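Local coordinates for regulatory protein E2 (PDB 2JEX) that acts, through its N-terminal transactivation domain described here, in viral transcription control and, with protein E1, in starting viral DNA replication, at residues Q146-G151 / Y159-G164; Y131-N136 / I168-F173; C5-V10 / V36-T41; T97-Y102 / P106-K111. The protein carries 1 engineered substitution. All coordinates share one frame; numbering follows the deposited sequence.

How the interactions relate
Interaction 4 lies nearest the chain's centre, about 2 Å from it (centre to centre), and combines largely buried aromatic rings with a dense set of polar bonds; interaction 3 is peripheral, about 23 Å out, with aliphatic contacts between helices. Interactions 1 and 2, with centres about 11 Å apart, serve one antiparallel sheet and touch through Tyr159 O and Ile168 N and through Ala150 and Val133. Interaction 1 is a hairpin contact of one backbone hydrogen bond plus side-chain packing, whereas interaction 2 uses rings and a water. Tyr134 beside Arg101 and Lys111, and Tyr170 against Pro106, join interaction 2 to interaction 4; Tyr159 on Pro106 joins interaction 1 to it. Interaction 3 touches none of the others.

Interaction 1 of 4, residues Q146-G151 / Y159-G164; sequences QLAKAG and YCTMAG
Thr161 meets Gln146 and Ala148 across the hairpin, and its side chain can be followed atom by atom. CB lies 3.5 Å from Gln146 NE2. Beyond it the chain forks: chi1 of 69° sets OG1 between the backbone N and the carbonyl carbon, leaving the methyl CG2 beside the backbone N and facing the partner strand. CG2 approaches Gln146 NE2 to 3.2 Å, a close contact of amide nitrogen with methyl, while the two side chains run at about a right angle to each other. The same methyl reaches Ala148 CB at 4.2 Å and, within its own segment, lies in the plane of the Tyr159 ring at its edge, 3.8 Å from CD2. OG1 stays 4.4 Å from Gln146 NE2, so the contact is one of packing.

The backbone supplies the polar link. Cys160 N donates to Lys149 O at 3.2 Å. Tyr159 CA adds a CA-H...O contact to that oxygen. Next along is the antiparallel non-hydrogen-bonded pair Ala150 and Tyr159, with CA atoms 4.3 Å apart. From there the segments diverge, their axes at 146°.

Strand 145-152 lies between strand 157-161 and strand 128-140, where Ala150 packs on Val133 and Leu137; Tyr159 in turn pairs through its backbone with Ile168 of edge strand 166-169.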
# COMPACT_ATOMS: atom_id res chain seq x y z
N GLN A 146 10.11 -5.70 -9.82
CA GLN A 146 10.45 -7.10 -9.56
C GLN A 146 9.61 -7.72 -8.44
O GLN A 146 9.20 -7.04 -7.50
CB GLN A 146 11.94 -7.26 -9.23
CG GLN A 146 12.38 -6.54 -7.96
CD GLN A 146 13.75 -6.98 -7.48
OE1 GLN A 146 14.68 -7.14 -8.27
NE2 GLN A 146 13.88 -7.17 -6.17
N LEU A 147 9.35 -9.02 -8.56
CA LEU A 147 8.56 -9.75 -7.57
C LEU A 147 9.44 -10.18 -6.40
O LEU A 147 10.52 -10.72 -6.60
CB LEU A 147 7.85 -10.95 -8.19
CG LEU A 147 7.06 -11.91 -7.29
CD1 LEU A 147 5.92 -11.22 -6.53
CD2 LEU A 147 6.54 -13.09 -8.10
N ALA A 148 8.95 -9.92 -5.20
CA ALA A 148 9.61 -10.35 -3.97
C ALA A 148 8.59 -11.06 -3.09
O ALA A 148 7.39 -10.80 -3.17
CB ALA A 148 10.22 -9.16 -3.25
N LYS A 149 9.07 -11.98 -2.26
CA LYS A 149 8.20 -12.70 -1.33
C LYS A 149 8.49 -12.24 0.09
O LYS A 149 9.64 -12.02 0.47
CB LYS A 149 8.40 -14.22 -1.46
CG LYS A 149 7.64 -14.88 -2.63
CD LYS A 149 8.26 -14.58 -3.99
CE LYS A 149 7.71 -15.49 -5.08
NZ LYS A 149 8.53 -15.39 -6.33
N ALA A 150 7.43 -12.07 0.87
CA ALA A 150 7.58 -11.68 2.26
C ALA A 150 7.18 -12.81 3.19
O ALA A 150 6.31 -13.62 2.87
CB ALA A 150 6.78 -10.42 2.57
N GLY A 151 7.84 -12.86 4.34
CA GLY A 151 7.52 -13.83 5.37
C GLY A 151 7.98 -13.33 6.72
O GLY A 151 8.50 -12.22 6.82
N TYR A 159 11.70 -9.51 3.45
CA TYR A 159 11.50 -9.91 2.06
C TYR A 159 12.83 -10.36 1.50
O TYR A 159 13.88 -9.92 1.97
CB TYR A 159 10.90 -8.75 1.23
CG TYR A 159 11.79 -7.53 1.12
CD1 TYR A 159 11.67 -6.47 2.01
CD2 TYR A 159 12.74 -7.43 0.10
CE1 TYR A 159 12.48 -5.34 1.92
CE2 TYR A 159 13.56 -6.30 -0.01
CZ TYR A 159 13.42 -5.26 0.91
OH TYR A 159 14.22 -4.14 0.81
N CYS A 160 12.79 -11.23 0.50
CA CYS A 160 14.01 -11.66 -0.18
C CYS A 160 14.02 -11.37 -1.68
O CYS A 160 12.98 -11.43 -2.34
CB CYS A 160 14.35 -13.14 0.10
SG CYS A 160 12.97 -14.19 0.59
N THR A 161 15.21 -11.03 -2.18
CA THR A 161 15.44 -10.71 -3.59
C THR A 161 16.74 -11.38 -4.04
O THR A 161 17.47 -11.93 -3.21
CB THR A 161 15.55 -9.18 -3.83
OG1 THR A 161 16.76 -8.68 -3.24
CG2 THR A 161 14.35 -8.42 -3.25
N MET A 162 17.03 -11.33 -5.33
CA MET A 162 18.27 -11.92 -5.83
C MET A 162 19.27 -10.87 -6.34
O MET A 162 20.11 -11.16 -7.21
CB MET A 162 17.99 -13.02 -6.86
CG MET A 162 17.13 -14.17 -6.32
SD MET A 162 17.77 -14.88 -4.78
CE MET A 162 16.26 -15.49 -4.02
N ALA A 163 19.17 -9.66 -5.79
CA ALA A 163 20.17 -8.61 -5.98
C ALA A 163 21.28 -8.77 -4.93
O ALA A 163 22.47 -8.60 -5.23
CB ALA A 163 19.52 -7.23 -5.89
N GLY A 164 20.87 -9.08 -3.71
CA GLY A 164 21.78 -9.42 -2.61
C GLY A 164 21.14 -10.54 -1.81
O GLY A 164 20.42 -10.28 -0.84

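Interaction 2 of 4, residues Y131-N136 / I168-F173; sequences YTVYSN and IYYSAF. Engineered in segment 168-173: Ala172 (natural residue Arg).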
# COMPACT_ATOMS: atom_id res chain seq x y z
N TYR A 131 0.14 -9.21 12.77
CA TYR A 131 0.74 -8.45 11.66
C TYR A 131 0.28 -9.03 10.33
O TYR A 131 0.29 -10.25 10.14
CB TYR A 131 2.27 -8.49 11.75
CG TYR A 131 2.80 -8.12 13.13
CD1 TYR A 131 2.85 -9.05 14.16
CD2 TYR A 131 3.21 -6.81 13.41
CE1 TYR A 131 3.30 -8.70 15.43
CE2 TYR A 131 3.66 -6.46 14.67
CZ TYR A 131 3.71 -7.41 15.67
OH TYR A 131 4.16 -7.06 16.92
N THR A 132 -0.13 -8.15 9.42
CA THR A 132 -0.55 -8.57 8.08
C THR A 132 0.67 -8.59 7.17
O THR A 132 1.34 -7.57 7.00
CB THR A 132 -1.63 -7.64 7.52
OG1 THR A 132 -2.75 -7.63 8.42
CG2 THR A 132 -2.10 -8.10 6.13
N VAL A 133 0.95 -9.76 6.61
CA VAL A 133 2.09 -9.96 5.71
C VAL A 133 1.59 -10.35 4.32
O VAL A 133 0.62 -11.09 4.19
CB VAL A 133 3.07 -11.03 6.27
CG1 VAL A 133 4.30 -11.19 5.37
CG2 VAL A 133 3.52 -10.63 7.66
N TYR A 134 2.26 -9.84 3.29
CA TYR A 134 1.88 -10.09 1.90
C TYR A 134 2.88 -11.03 1.23
O TYR A 134 4.08 -10.79 1.29
CB TYR A 134 1.71 -8.77 1.13
CG TYR A 134 0.53 -7.97 1.65
CD1 TYR A 134 0.69 -7.00 2.64
CD2 TYR A 134 -0.76 -8.21 1.17
CE1 TYR A 134 -0.40 -6.27 3.13
CE2 TYR A 134 -1.85 -7.50 1.66
CZ TYR A 134 -1.67 -6.54 2.64
OH TYR A 134 -2.76 -5.84 3.12
N SER A 135 2.37 -12.10 0.63
CA SER A 135 3.23 -13.12 0.03
C SER A 135 3.89 -12.63 -1.26
O SER A 135 4.93 -13.16 -1.68
CB SER A 135 2.45 -14.41 -0.24
OG SER A 135 1.42 -14.21 -1.20
N ASN A 136 3.28 -11.62 -1.88
CA ASN A 136 3.75 -11.10 -3.17
C ASN A 136 3.94 -9.60 -3.14
O ASN A 136 3.00 -8.84 -2.91
CB ASN A 136 2.80 -11.53 -4.31
CG ASN A 136 2.65 -13.06 -4.41
OD1 ASN A 136 3.63 -13.80 -4.29
ND2 ASN A 136 1.42 -13.52 -4.61
N ILE A 168 15.81 -9.74 3.83
CA ILE A 168 15.97 -8.33 4.20
C ILE A 168 14.81 -7.87 5.08
O ILE A 168 13.66 -7.79 4.65
CB ILE A 168 16.20 -7.42 2.96
CG1 ILE A 168 17.53 -7.78 2.29
CG2 ILE A 168 16.22 -5.94 3.36
CD1 ILE A 168 17.56 -7.65 0.79
N TYR A 169 15.14 -7.59 6.34
CA TYR A 169 14.14 -7.32 7.37
C TYR A 169 13.67 -5.88 7.34
O TYR A 169 14.48 -4.95 7.33
CB TYR A 169 14.69 -7.68 8.75
CG TYR A 169 14.96 -9.16 8.91
CD1 TYR A 169 13.98 -10.02 9.41
CD2 TYR A 169 16.20 -9.71 8.55
CE1 TYR A 169 14.21 -11.37 9.54
CE2 TYR A 169 16.44 -11.06 8.69
CZ TYR A 169 15.45 -11.89 9.18
OH TYR A 169 15.69 -13.24 9.32
N TYR A 170 12.34 -5.71 7.31
CA TYR A 170 11.73 -4.38 7.40
C TYR A 170 11.09 -4.16 8.77
O TYR A 170 10.77 -3.04 9.14
CB TYR A 170 10.73 -4.14 6.25
CG TYR A 170 9.52 -5.06 6.19
CD1 TYR A 170 8.35 -4.75 6.88
CD2 TYR A 170 9.54 -6.22 5.41
CE1 TYR A 170 7.23 -5.58 6.81
CE2 TYR A 170 8.43 -7.06 5.33
CZ TYR A 170 7.28 -6.73 6.03
OH TYR A 170 6.18 -7.54 5.96
N SER A 171 10.93 -5.25 9.51
CA SER A 171 10.43 -5.21 10.87
C SER A 171 11.28 -6.12 11.74
O SER A 171 11.80 -7.14 11.26
CB SER A 171 8.97 -5.65 10.90
OG SER A 171 8.28 -5.14 12.02
N ALA A 172 11.48 -5.74 12.99
CA ALA A 172 12.21 -6.57 13.93
C ALA A 172 11.32 -6.91 15.11
O ALA A 172 10.79 -6.00 15.77
CB ALA A 172 13.47 -5.85 14.41
N PHE A 173 11.14 -8.19 15.39
CA PHE A 173 10.28 -8.59 16.51
C PHE A 173 10.88 -8.25 17.89
O PHE A 173 10.15 -8.12 18.87
CB PHE A 173 9.88 -10.07 16.42
CG PHE A 173 8.92 -10.38 15.31
CD1 PHE A 173 7.84 -9.54 15.05
CD2 PHE A 173 9.08 -11.52 14.53
CE1 PHE A 173 6.94 -9.82 14.02
CE2 PHE A 173 8.19 -11.81 13.51
CZ PHE A 173 7.11 -10.95 13.25
O HOH W 1 4.05 -6.66 7.19
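Tyr131 and Phe173 reach toward each other from backbones whose nearest CA atoms, those of Tyr131 and Ser171, are 10.2 Å apart, so side chains and a water span the gap. Both aromatics place CG opposite the carbonyl carbon and beside the backbone N, and the two side chains run side by side with opposite headings. Phe173 CE1 stands over one face of the Tyr131 ring, offset toward its rim and 4.1 Å from Tyr131 CE1. With planes at 55° and centroids 5.6 Å apart, the pair is oblique. The phenol end of Tyr131 continues past this contact to a hydrogen bond with Glu176.

Tyr170 takes a different rotamer, with chi1 of 63° putting CG between the backbone N and carbonyl carbon; this directs its hydroxyl at strand 128-140. Tyr170 OH comes within 4.1 Å of Val133 CG1, the methyl that chi1 of -177° places opposite the backbone N. A water in the plane of the Tyr170 ring, at its edge, is 2.6 Å from Tyr170 OH and donates to Thr132 O at 2.9 Å, linking side chain to backbone.

The contact lies where the chain passes from edge strand 166-169 into helix 173-180. Leu157 of strand 157-161 packs against Val133, Tyr170 and Phe173, and Ala152 of strand 145-152 also meets Phe173, while strand 110-120 pairs with strand 128-140.

Interaction 3 of 4, residues C5-V10 / V36-T41; sequences CERLHV and VRTENT
Leu8 and Glu39 both carry CG opposite the backbone N, with chi1 of -177° and 175°, and these two torsions lay the branches obliquely across each other between the helices. Between these two residues the touching atom of the leucine is one methyl: Leu8 CD1 rests 3.7 Å from Glu39 CG and 4.0 Å from Glu39 O, so it touches both the aliphatic stem and the helix backbone. The CA atoms of Leu8 and Glu39 are 5.6 Å apart, evidence of close backbone approach. Glu39 runs extended beyond CG, and its carboxylate is held by helix 4-21, OE1 accepting from Gln15 NE2 and OE2 from Gln12 NE2. At the outer side Arg7 CG meets Thr38 CG2 at 4.2 Å, while Thr38 OG1 is bonded to Thr34 O of its own helix.

Asn40 belongs to another face of helix 26-48. Its ND2 donates to Val36 O at 2.8 Å, and that oxygen also receives Asn40 N from the opposite face of the carbonyl plane. Asn40 packs on Arg68 and Ala69 of helix 62-83.

Helix 26-48 therefore has partners in both helix 4-21 and helix 62-83, the arrangement of the N-terminal three-helix bundle of the papillomavirus E2 transactivation domain.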
# COMPACT_ATOMS: atom_id res chain seq x y z
N CYS A 5 -15.69 22.81 -13.78
CA CYS A 5 -16.82 22.24 -13.05
C CYS A 5 -17.30 20.92 -13.67
O CYS A 5 -17.67 19.99 -12.96
CB CYS A 5 -17.97 23.25 -13.03
SG CYS A 5 -18.91 23.25 -11.50
N GLU A 6 -17.28 20.85 -15.00
CA GLU A 6 -17.70 19.65 -15.72
C GLU A 6 -16.61 18.58 -15.69
O GLU A 6 -16.91 17.39 -15.60
CB GLU A 6 -18.05 19.96 -17.18
CG GLU A 6 -19.06 21.07 -17.38
CD GLU A 6 -18.93 21.70 -18.76
OE1 GLU A 6 -17.75 21.80 -19.25
OE2 GLU A 6 -19.99 22.08 -19.36
N ARG A 7 -15.36 19.02 -15.77
CA ARG A 7 -14.20 18.14 -15.73
C ARG A 7 -14.12 17.47 -14.35
O ARG A 7 -13.80 16.29 -14.24
CB ARG A 7 -12.93 18.93 -16.04
CG ARG A 7 -11.73 18.08 -16.44
CD ARG A 7 -10.50 18.94 -16.70
NE ARG A 7 -10.62 19.76 -17.91
CZ ARG A 7 -10.78 21.09 -17.92
NH1 ARG A 7 -10.83 21.79 -16.79
NH2 ARG A 7 -10.87 21.72 -19.08
N LEU A 8 -14.42 18.26 -13.32
CA LEU A 8 -14.52 17.77 -11.94
C LEU A 8 -15.59 16.69 -11.80
O LEU A 8 -15.36 15.67 -11.15
CB LEU A 8 -14.81 18.94 -10.98
CG LEU A 8 -14.89 18.67 -9.48
CD1 LEU A 8 -13.58 18.11 -8.91
CD2 LEU A 8 -15.29 19.93 -8.75
N HIS A 9 -16.76 16.93 -12.39
CA HIS A 9 -17.88 15.99 -12.33
C HIS A 9 -17.52 14.65 -12.97
O HIS A 9 -17.84 13.60 -12.43
CB HIS A 9 -19.13 16.58 -13.00
CG HIS A 9 -20.28 15.62 -13.10
ND1 HIS A 9 -21.13 15.36 -12.04
CD2 HIS A 9 -20.71 14.85 -14.13
CE1 HIS A 9 -22.03 14.48 -12.42
NE2 HIS A 9 -21.80 14.15 -13.68
N VAL A 10 -16.84 14.71 -14.11
CA VAL A 10 -16.41 13.52 -14.84
C VAL A 10 -15.36 12.72 -14.05
O VAL A 10 -15.43 11.49 -13.98
CB VAL A 10 -15.89 13.86 -16.27
CG1 VAL A 10 -15.42 12.61 -17.01
CG2 VAL A 10 -16.97 14.57 -17.08
N VAL A 36 -8.40 10.45 -9.94
CA VAL A 36 -8.13 11.01 -8.60
C VAL A 36 -7.19 12.21 -8.73
O VAL A 36 -7.40 13.23 -8.08
CB VAL A 36 -7.55 9.96 -7.61
CG1 VAL A 36 -7.30 10.60 -6.23
CG2 VAL A 36 -8.50 8.76 -7.44
N ARG A 37 -6.19 12.06 -9.60
CA ARG A 37 -5.22 13.11 -9.91
C ARG A 37 -5.90 14.36 -10.46
O ARG A 37 -5.67 15.47 -9.96
CB ARG A 37 -4.21 12.58 -10.92
CG ARG A 37 -3.24 13.62 -11.43
CD ARG A 37 -2.25 13.00 -12.39
NE ARG A 37 -1.24 13.96 -12.83
CZ ARG A 37 -0.16 13.64 -13.53
NH1 ARG A 37 0.05 12.38 -13.88
NH2 ARG A 37 0.71 14.58 -13.89
N THR A 38 -6.71 14.17 -11.50
CA THR A 38 -7.48 15.24 -12.12
C THR A 38 -8.33 15.97 -11.07
O THR A 38 -8.18 17.18 -10.93
CB THR A 38 -8.32 14.69 -13.31
OG1 THR A 38 -7.46 14.00 -14.22
CG2 THR A 38 -9.07 15.81 -14.06
N GLU A 39 -9.15 15.24 -10.31
CA GLU A 39 -10.02 15.86 -9.29
C GLU A 39 -9.26 16.75 -8.31
O GLU A 39 -9.62 17.90 -8.09
CB GLU A 39 -10.81 14.79 -8.51
CG GLU A 39 -11.64 15.37 -7.35
CD GLU A 39 -12.37 14.31 -6.53
OE1 GLU A 39 -12.03 13.11 -6.64
OE2 GLU A 39 -13.28 14.67 -5.77
N ASN A 40 -8.19 16.22 -7.73
CA ASN A 40 -7.44 16.96 -6.74
C ASN A 40 -6.55 18.04 -7.31
O ASN A 40 -6.22 18.99 -6.60
CB ASN A 40 -6.68 16.01 -5.83
CG ASN A 40 -7.60 15.19 -4.98
OD1 ASN A 40 -8.13 15.68 -3.99
ND2 ASN A 40 -7.84 13.96 -5.39
N THR A 41 -6.18 17.91 -8.58
CA THR A 41 -5.44 18.96 -9.27
C THR A 41 -6.35 20.16 -9.49
O THR A 41 -5.95 21.29 -9.20
CB THR A 41 -4.85 18.46 -10.62
OG1 THR A 41 -3.93 17.38 -10.37
CG2 THR A 41 -4.12 19.58 -11.34

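Interaction 4 of 4, residues T97-Y102 / P106-K111; sequences TSWDRY and PKRCFK
Tyr102 packs on Arg108 and Phe110 in a tight helix-to-strand connection, where short helix 99-103, with Ser98 at its N-cap, leads through a cis peptide before Pro106 into strand 110-120, the first strand in sequence of the antiparallel sheet of the E2 transactivation domain, and an interior one. Tyr102 O receives two weak hydrogen bonds, from Arg108 N at 2.9 Å and Cys109 N at 3.4 Å. The left-handed backbone of Arg108, phi 64°, is consistent with both amides reaching that oxygen.

Lys111 returns toward the helix, and its ammonium satisfies loop carbonyls: NZ donates to Pro106 O and Cys109 O, each at 2.7 Å, and weakly to Ser104 O. One lysine thus gathers three acceptors of the turn, a pattern likely to stabilise its positive charge. Lys111 O is met in turn by Arg101 NH1, at the guanidinium edge; the N-H...O angle is 137°, and the 2.5 Å separation is doubtfully short. NH1 has a second, ionic partner in Asp96.

At the other end, Tyr102 OH is hydrogen-bonded to Glu74 of helix 62-83, and the same carboxylate oxygen forms a salt bridge with Arg108 NE. Glu74 thus ties the tyrosine hydroxyl and the arginine to one oxygen. Phe110 lies obliquely to Tyr102, whose CD1 sits over one face of the phenylalanine ring, 3.6 Å from Phe110 CE2. Over a face of the Tyr102 ring, Arg108 CA makes a CH-pi contact, 3.7 Å from the centroid and 21° off the ring normal.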
# COMPACT_ATOMS: atom_id res chain seq x y z
N THR A 97 -4.23 -2.16 -5.48
CA THR A 97 -3.70 -0.93 -6.06
C THR A 97 -4.15 0.30 -5.28
O THR A 97 -4.27 1.40 -5.84
CB THR A 97 -4.10 -0.83 -7.55
OG1 THR A 97 -5.51 -1.03 -7.67
CG2 THR A 97 -3.37 -1.88 -8.37
N SER A 98 -4.41 0.11 -3.99
CA SER A 98 -4.80 1.21 -3.10
C SER A 98 -3.58 1.81 -2.39
O SER A 98 -2.56 1.14 -2.20
CB SER A 98 -5.87 0.77 -2.10
OG SER A 98 -5.36 -0.20 -1.20
N TRP A 99 -3.69 3.08 -2.03
CA TRP A 99 -2.60 3.82 -1.39
C TRP A 99 -2.17 3.22 -0.05
O TRP A 99 -0.96 3.13 0.24
CB TRP A 99 -3.02 5.28 -1.20
CG TRP A 99 -1.97 6.10 -0.50
CD1 TRP A 99 -1.95 6.40 0.87
CD2 TRP A 99 -0.78 6.71 -1.12
NE1 TRP A 99 -0.83 7.18 1.13
CE2 TRP A 99 -0.10 7.38 -0.06
CE3 TRP A 99 -0.24 6.77 -2.48
CZ2 TRP A 99 1.12 8.11 -0.31
CZ3 TRP A 99 0.95 7.52 -2.70
CH2 TRP A 99 1.61 8.18 -1.63
N ASP A 100 -3.16 2.78 0.75
CA ASP A 100 -2.87 2.14 2.04
C ASP A 100 -2.12 0.83 1.87
O ASP A 100 -1.21 0.52 2.65
CB ASP A 100 -4.16 1.89 2.83
CG ASP A 100 -4.80 3.17 3.36
OD1 ASP A 100 -4.08 4.19 3.51
OD2 ASP A 100 -6.02 3.16 3.62
N ARG A 101 -2.47 0.05 0.85
CA ARG A 101 -1.73 -1.17 0.58
C ARG A 101 -0.29 -0.82 0.21
O ARG A 101 0.66 -1.42 0.72
CB ARG A 101 -2.41 -1.98 -0.53
CG ARG A 101 -1.73 -3.32 -0.87
CD ARG A 101 -2.04 -4.42 0.14
NE ARG A 101 -3.46 -4.77 0.15
CZ ARG A 101 -4.01 -5.74 -0.57
NH1 ARG A 101 -3.28 -6.49 -1.39
NH2 ARG A 101 -5.31 -5.96 -0.48
N TYR A 102 -0.14 0.19 -0.66
CA TYR A 102 1.16 0.64 -1.16
C TYR A 102 2.05 1.16 -0.04
O TYR A 102 3.28 1.05 -0.08
CB TYR A 102 0.91 1.76 -2.19
CG TYR A 102 2.13 2.35 -2.85
CD1 TYR A 102 2.94 1.58 -3.70
CD2 TYR A 102 2.46 3.69 -2.67
CE1 TYR A 102 4.07 2.14 -4.33
CE2 TYR A 102 3.58 4.26 -3.29
CZ TYR A 102 4.38 3.47 -4.12
OH TYR A 102 5.47 4.03 -4.72
N PRO A 106 6.35 -3.51 3.67
CA PRO A 106 7.31 -2.42 3.49
C PRO A 106 6.81 -1.35 2.51
O PRO A 106 6.08 -1.66 1.56
CB PRO A 106 8.54 -3.14 2.93
CG PRO A 106 7.97 -4.29 2.16
CD PRO A 106 6.69 -4.69 2.86
N LYS A 107 7.21 -0.10 2.75
CA LYS A 107 6.62 1.07 2.11
C LYS A 107 7.01 1.26 0.64
O LYS A 107 8.12 0.91 0.23
CB LYS A 107 6.98 2.35 2.88
CG LYS A 107 6.38 2.44 4.27
CD LYS A 107 6.62 3.82 4.89
CE LYS A 107 6.22 3.82 6.37
NZ LYS A 107 6.69 5.05 7.07
N ARG A 108 6.08 1.84 -0.13
CA ARG A 108 6.27 2.13 -1.56
C ARG A 108 6.46 0.89 -2.45
O ARG A 108 7.36 0.85 -3.28
CB ARG A 108 7.41 3.14 -1.78
CG ARG A 108 7.15 4.52 -1.21
CD ARG A 108 7.87 5.61 -1.99
NE ARG A 108 7.12 6.87 -2.05
CZ ARG A 108 6.43 7.41 -1.04
NH1 ARG A 108 6.38 6.83 0.15
NH2 ARG A 108 5.79 8.56 -1.23
N CYS A 109 5.59 -0.10 -2.26
CA CYS A 109 5.49 -1.25 -3.16
C CYS A 109 4.08 -1.82 -3.16
O CYS A 109 3.37 -1.76 -2.15
CB CYS A 109 6.54 -2.33 -2.83
SG CYS A 109 6.29 -3.31 -1.31
N PHE A 110 3.67 -2.38 -4.30
CA PHE A 110 2.36 -2.99 -4.40
C PHE A 110 2.40 -4.42 -3.87
O PHE A 110 3.45 -5.08 -3.90
CB PHE A 110 1.82 -2.90 -5.83
CG PHE A 110 1.75 -1.48 -6.36
CD1 PHE A 110 2.71 -1.01 -7.26
CD2 PHE A 110 0.75 -0.61 -5.93
CE1 PHE A 110 2.66 0.30 -7.73
CE2 PHE A 110 0.69 0.71 -6.41
CZ PHE A 110 1.65 1.17 -7.30
N LYS A 111 1.28 -4.88 -3.32
CA LYS A 111 1.27 -6.12 -2.54
C LYS A 111 0.01 -6.94 -2.76
O LYS A 111 -1.10 -6.41 -2.70
CB LYS A 111 1.42 -5.82 -1.04
CG LYS A 111 2.41 -4.73 -0.68
CD LYS A 111 2.66 -4.71 0.81
CE LYS A 111 3.02 -3.35 1.34
NZ LYS A 111 3.82 -2.48 0.42